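Local coordinates for FHA domain-containing protein DDL (Arabidopsis thaliana, PDB 3VPY) that probably recognises phosphothreonine-containing partners, Dicer-like1 among them, through the conserved cleft of its forkhead-associated (FHA) domain, at residues A[64-70]-A[81-87]. Residue numbers count along the deposited sequence, not the author numbering.
Sequences VIQYREM and KQVKPYI
Residues 64-70 and 81-87 are the arms of a long antiparallel beta hairpin, both extended; the axes of these segments approach to 4.4 Å, with 149° between their N-to-C directions. Hydrogen-bonded pairs Gln-66/Tyr-86, Arg-68/Lys-84 and Met-70/Gln-82 alternate with non-hydrogen-bonded pairs Ile-65/Ile-87, Tyr-67/Pro-85 and Glu-69/Val-83. Each hydrogen-bonded pair closes a two-bond ring: Gln-66 N to Tyr-86 O 2.7 Å and Tyr-86 N to Gln-66 O 2.8 Å; Arg-68 N to Lys-84 O and Lys-84 N to Arg-68 O, both 3.0 Å; Met-70 N to Gln-82 O 2.8 Å and Gln-82 N to Met-70 O 2.9 Å. Pro-85, lacking an amide hydrogen, falls at a non-hydrogen-bonded position, so the ladder stays unbroken.

On the face of Ile-65, Tyr-67 and Glu-69 the contacts begin apolar: Ile-65 CG1 to Ile-87 CG1 4.1 Å, Tyr-67 CE1 to Pro-85 CB 3.4 Å, Tyr-67 CB to Val-83 CG1 3.7 Å. Toward the hairpin turn this face becomes polar, where Glu-69 OE2 forms a salt bridge with Lys-81 NZ at 2.7 Å. On the other face Arg-68 (chi1 m, chi2 t, chi3 p) lies over the Tyr-86 ring (chi1 m), a cation-pi contact with CZ 4.5 Å from the ring centroid; Met-70, a selenomethionine, brings CG to 3.4 Å from Tyr-86 OH.

Arg-68 NE also pairs with Glu-9, and Lys-84 NZ with Glu-110. In this FHA beta sandwich the hairpin is central to its sheet, between strands 39-43 and 109-110, while Ile-65 and Ile-87 pack on Ile-117 of strand 116-119 in the opposing sheet.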
# COMPACT_ATOMS: atom_id res chain seq x y z
N VAL A 64 2.89 7.32 -2.91
CA VAL A 64 1.50 6.90 -3.06
C VAL A 64 1.40 5.36 -2.99
O VAL A 64 2.32 4.66 -3.40
CB VAL A 64 0.87 7.47 -4.37
CG1 VAL A 64 1.54 6.91 -5.65
CG2 VAL A 64 -0.61 7.22 -4.42
N ILE A 65 0.32 4.86 -2.42
CA ILE A 65 -0.06 3.46 -2.66
C ILE A 65 -1.21 3.50 -3.66
O ILE A 65 -2.27 4.10 -3.39
CB ILE A 65 -0.43 2.69 -1.37
CG1 ILE A 65 0.85 2.47 -0.55
CG2 ILE A 65 -1.08 1.34 -1.72
CD1 ILE A 65 0.68 1.84 0.83
N GLN A 66 -0.96 2.90 -4.83
CA GLN A 66 -1.85 2.96 -5.97
C GLN A 66 -2.37 1.56 -6.22
O GLN A 66 -1.57 0.64 -6.39
CB GLN A 66 -1.06 3.41 -7.20
CG GLN A 66 -1.90 3.38 -8.47
CD GLN A 66 -2.96 4.47 -8.48
OE1 GLN A 66 -2.63 5.66 -8.40
NE2 GLN A 66 -4.23 4.07 -8.56
N TYR A 67 -3.70 1.41 -6.20
CA TYR A 67 -4.33 0.15 -6.61
C TYR A 67 -4.45 0.10 -8.12
O TYR A 67 -4.81 1.09 -8.73
CB TYR A 67 -5.70 -0.04 -5.90
CG TYR A 67 -5.49 -0.35 -4.45
CD1 TYR A 67 -5.15 -1.64 -4.05
CD2 TYR A 67 -5.56 0.65 -3.48
CE1 TYR A 67 -4.88 -1.93 -2.72
CE2 TYR A 67 -5.30 0.36 -2.14
CZ TYR A 67 -4.97 -0.93 -1.77
OH TYR A 67 -4.69 -1.21 -0.45
N ARG A 68 -4.07 -1.04 -8.70
CA ARG A 68 -4.04 -1.28 -10.14
C ARG A 68 -4.68 -2.62 -10.49
O ARG A 68 -4.38 -3.66 -9.86
CB ARG A 68 -2.59 -1.26 -10.64
CG ARG A 68 -1.88 0.09 -10.48
CD ARG A 68 -0.38 -0.07 -10.70
NE ARG A 68 -0.09 -0.42 -12.09
CZ ARG A 68 0.97 -1.12 -12.51
NH1 ARG A 68 1.86 -1.58 -11.65
NH2 ARG A 68 1.11 -1.39 -13.80
N GLU A 69 -5.56 -2.60 -11.50
CA GLU A 69 -6.17 -3.82 -12.01
C GLU A 69 -5.21 -4.48 -12.98
O GLU A 69 -4.82 -3.87 -14.01
CB GLU A 69 -7.51 -3.50 -12.69
CG GLU A 69 -8.36 -4.71 -12.99
CD GLU A 69 -9.68 -4.32 -13.65
OE1 GLU A 69 -9.67 -3.84 -14.80
OE2 GLU A 69 -10.73 -4.48 -13.00
N MSE A 70 -4.81 -5.71 -12.67
CA MSE A 70 -3.86 -6.48 -13.49
C MSE A 70 -4.43 -7.85 -13.81
O MSE A 70 -5.41 -8.26 -13.22
CB MSE A 70 -2.56 -6.69 -12.71
CG MSE A 70 -2.01 -5.45 -12.04
SE MSE A 70 -1.40 -4.15 -13.35
CE MSE A 70 0.24 -5.05 -13.92
N LYS A 81 -8.70 -11.33 -13.47
CA LYS A 81 -8.04 -10.08 -13.12
C LYS A 81 -8.08 -9.93 -11.62
O LYS A 81 -8.85 -10.60 -10.95
CB LYS A 81 -8.74 -8.88 -13.76
CG LYS A 81 -10.17 -8.66 -13.27
CD LYS A 81 -10.90 -7.66 -14.15
CE LYS A 81 -12.27 -7.35 -13.58
NZ LYS A 81 -12.76 -6.02 -14.01
N GLN A 82 -7.24 -9.05 -11.11
CA GLN A 82 -7.29 -8.72 -9.71
C GLN A 82 -6.84 -7.28 -9.55
O GLN A 82 -6.19 -6.73 -10.43
CB GLN A 82 -6.35 -9.63 -8.93
CG GLN A 82 -4.94 -9.62 -9.48
CD GLN A 82 -4.08 -10.70 -8.87
OE1 GLN A 82 -4.26 -11.09 -7.72
NE2 GLN A 82 -3.10 -11.17 -9.65
N VAL A 83 -7.22 -6.67 -8.44
CA VAL A 83 -6.75 -5.33 -8.13
C VAL A 83 -5.80 -5.43 -6.95
O VAL A 83 -6.19 -5.88 -5.85
CB VAL A 83 -7.92 -4.39 -7.78
CG1 VAL A 83 -7.40 -3.03 -7.31
CG2 VAL A 83 -8.85 -4.24 -8.99
N LYS A 84 -4.58 -4.93 -7.14
CA LYS A 84 -3.50 -5.11 -6.17
C LYS A 84 -2.82 -3.81 -5.83
O LYS A 84 -2.82 -2.89 -6.65
CB LYS A 84 -2.46 -6.09 -6.72
CG LYS A 84 -3.05 -7.46 -7.01
CD LYS A 84 -1.97 -8.47 -7.32
CE LYS A 84 -1.34 -8.17 -8.67
NZ LYS A 84 -0.17 -9.06 -8.94
N PRO A 85 -2.25 -3.72 -4.61
CA PRO A 85 -1.57 -2.50 -4.16
C PRO A 85 -0.15 -2.40 -4.70
O PRO A 85 0.58 -3.39 -4.68
CB PRO A 85 -1.52 -2.66 -2.64
CG PRO A 85 -1.46 -4.15 -2.42
CD PRO A 85 -2.24 -4.78 -3.58
N TYR A 86 0.22 -1.20 -5.16
CA TYR A 86 1.60 -0.86 -5.57
C TYR A 86 2.03 0.42 -4.89
O TYR A 86 1.24 1.35 -4.79
CB TYR A 86 1.68 -0.64 -7.10
CG TYR A 86 1.39 -1.91 -7.82
CD1 TYR A 86 2.41 -2.67 -8.40
CD2 TYR A 86 0.07 -2.38 -7.92
CE1 TYR A 86 2.12 -3.89 -9.04
CE2 TYR A 86 -0.23 -3.57 -8.55
CZ TYR A 86 0.79 -4.33 -9.10
OH TYR A 86 0.45 -5.50 -9.71
N ILE A 87 3.27 0.48 -4.43
CA ILE A 87 3.74 1.74 -3.84
C ILE A 87 4.63 2.46 -4.86
O ILE A 87 5.31 1.80 -5.65
CB ILE A 87 4.48 1.51 -2.49
CG1 ILE A 87 4.75 2.83 -1.75
CG2 ILE A 87 5.80 0.73 -2.70
CD1 ILE A 87 5.07 2.63 -0.30
O HOH W 1 -11.96 -3.49 -16.18